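Local coordinates for protein ribonucleoside-diphosphate reductase (PDB 5IM3) that probably reduces ribonucleoside diphosphates to the deoxyribonucleotide precursors of DNA synthesis, under allosteric control through bound nucleotides such as dATP, at residues 289-294 with 348-353. Sequence-based numbering, arbitrary orientation.
Sequences HERDQQ and LSSFDY
Arg291 and Ser349 mark the closest backbone approach of the two segments, their CA atoms 6.6 Å apart. Residues 289-294 form a 3-10 turn, as the i to i+3 bonds from Gln293 N to Glu290 O (3.0 Å) and from Gln294 N to Arg291 O (3.2 Å) attest. Residues 348-353 carry the C-terminal end of helix 337-349, closed by a Schellman motif in which Phe351 takes the positive phi (69°).

Two side chains, Arg291 and Gln294, three residues apart and so on one side of the 3-10 turn, reach across. The Arg291 chain is extended from CG to NE and passes over the Ser349 side chain, with CD 3.3 Å from Ser349 OG. Arg291 NH1 then donates a weak, strongly bent bond to Ser349 OG (2.7 Å, N-H...O angle 117°), which lies oblique to the guanidinium; Ser349 OG also bonds to Tyr345 O in the helix's last turn. Ser350 N lies near the guanidinium plane, at its edge, and Ser350 CB is 3.7 Å from Arg291 NH1. The tip of the extended Gln294 side chain lies above the centre of one face of the Phe351 ring, though which of its two amide branches sits there is uncertain, while Gln294 CB packs against Phe351 CE2 at 3.8 Å.

The contact thus joins the linker between helices 280-286 and 297-307 to the end of helix 337-349. Gln320 of helix 319-330 touches both Arg291 and Ser349, and Phe295 meets the Phe351 ring edge-to-face. The segment ends as Tyr353 opens strand 353-355, which pairs antiparallel with strand 600-608, leading from the all-alpha domain toward the barrel.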
# COMPACT_ATOMS: atom_id res chain seq x y z
N HIS A 289 16.44 -30.38 55.24
CA HIS A 289 17.31 -30.54 54.08
C HIS A 289 16.60 -31.16 52.89
O HIS A 289 17.08 -31.03 51.75
CB HIS A 289 18.53 -31.40 54.44
CG HIS A 289 18.23 -32.86 54.47
ND1 HIS A 289 17.64 -33.48 55.54
CD2 HIS A 289 18.45 -33.83 53.55
CE1 HIS A 289 17.50 -34.77 55.29
NE2 HIS A 289 17.99 -35.01 54.08
N GLU A 290 15.47 -31.84 53.11
CA GLU A 290 14.76 -32.48 52.00
C GLU A 290 14.10 -31.46 51.08
O GLU A 290 13.80 -31.79 49.93
CB GLU A 290 13.71 -33.44 52.54
CG GLU A 290 14.28 -34.77 53.05
CD GLU A 290 14.77 -35.67 51.93
OE1 GLU A 290 14.58 -35.33 50.74
OE2 GLU A 290 15.34 -36.74 52.23
N ARG A 291 13.87 -30.23 51.54
CA ARG A 291 13.24 -29.24 50.68
C ARG A 291 14.15 -28.76 49.57
O ARG A 291 13.68 -28.07 48.66
CB ARG A 291 12.75 -28.06 51.53
CG ARG A 291 11.92 -28.51 52.72
CD ARG A 291 11.14 -27.38 53.34
NE ARG A 291 10.51 -27.79 54.60
CZ ARG A 291 9.62 -27.07 55.26
NH1 ARG A 291 9.24 -25.89 54.79
NH2 ARG A 291 9.11 -27.52 56.40
N ASP A 292 15.44 -29.11 49.61
CA ASP A 292 16.31 -28.85 48.46
C ASP A 292 15.88 -29.66 47.25
O ASP A 292 16.13 -29.25 46.11
CB ASP A 292 17.76 -29.18 48.82
CG ASP A 292 18.45 -28.06 49.58
OD1 ASP A 292 17.77 -27.07 49.92
OD2 ASP A 292 19.66 -28.18 49.84
N GLN A 293 15.24 -30.81 47.46
CA GLN A 293 14.78 -31.64 46.36
C GLN A 293 13.65 -31.00 45.57
O GLN A 293 13.34 -31.47 44.47
CB GLN A 293 14.32 -33.01 46.89
CG GLN A 293 15.34 -33.72 47.79
CD GLN A 293 16.66 -33.98 47.09
OE1 GLN A 293 17.48 -33.08 46.93
NE2 GLN A 293 16.88 -35.22 46.67
N GLN A 294 13.04 -29.93 46.09
CA GLN A 294 11.91 -29.29 45.42
C GLN A 294 12.33 -28.46 44.21
O GLN A 294 11.48 -28.15 43.38
CB GLN A 294 11.16 -28.38 46.40
CG GLN A 294 10.68 -29.08 47.66
CD GLN A 294 10.19 -28.11 48.72
OE1 GLN A 294 10.31 -26.89 48.56
NE2 GLN A 294 9.65 -28.65 49.81
N LEU A 348 8.28 -20.18 53.40
CA LEU A 348 9.09 -19.84 52.24
C LEU A 348 9.72 -21.08 51.60
O LEU A 348 9.61 -21.28 50.39
CB LEU A 348 10.18 -18.85 52.65
CG LEU A 348 9.72 -17.44 53.02
CD1 LEU A 348 10.87 -16.64 53.60
CD2 LEU A 348 9.14 -16.72 51.80
N SER A 349 10.38 -21.91 52.41
CA SER A 349 11.11 -23.06 51.88
C SER A 349 10.20 -24.10 51.24
O SER A 349 10.67 -24.90 50.43
CB SER A 349 11.93 -23.72 52.99
OG SER A 349 11.10 -24.12 54.07
N SER A 350 8.91 -24.12 51.59
CA SER A 350 7.96 -25.04 51.00
C SER A 350 7.35 -24.51 49.70
O SER A 350 6.62 -25.25 49.03
CB SER A 350 6.83 -25.34 51.98
OG SER A 350 6.02 -24.19 52.18
N PHE A 351 7.62 -23.25 49.35
CA PHE A 351 7.06 -22.59 48.18
C PHE A 351 5.56 -22.33 48.31
O PHE A 351 4.90 -22.04 47.31
CB PHE A 351 7.32 -23.39 46.89
CG PHE A 351 8.78 -23.66 46.61
CD1 PHE A 351 9.78 -23.06 47.36
CD2 PHE A 351 9.14 -24.51 45.58
CE1 PHE A 351 11.11 -23.32 47.09
CE2 PHE A 351 10.47 -24.77 45.31
CZ PHE A 351 11.45 -24.17 46.06
N ASP A 352 5.00 -22.42 49.52
CA ASP A 352 3.60 -22.09 49.71
C ASP A 352 3.35 -20.60 49.46
O ASP A 352 2.28 -20.23 48.96
CB ASP A 352 3.15 -22.46 51.13
CG ASP A 352 3.02 -23.96 51.32
OD1 ASP A 352 3.31 -24.72 50.37
OD2 ASP A 352 2.63 -24.37 52.43
N TYR A 353 4.32 -19.76 49.80
CA TYR A 353 4.26 -18.32 49.59
C TYR A 353 5.68 -17.85 49.36
O TYR A 353 6.64 -18.49 49.82
CB TYR A 353 3.62 -17.61 50.79
CG TYR A 353 3.98 -16.14 50.95
CD1 TYR A 353 5.10 -15.76 51.68
CD2 TYR A 353 3.20 -15.15 50.38
CE1 TYR A 353 5.43 -14.42 51.83
CE2 TYR A 353 3.52 -13.81 50.53
CZ TYR A 353 4.64 -13.45 51.25
OH TYR A 353 4.96 -12.12 51.39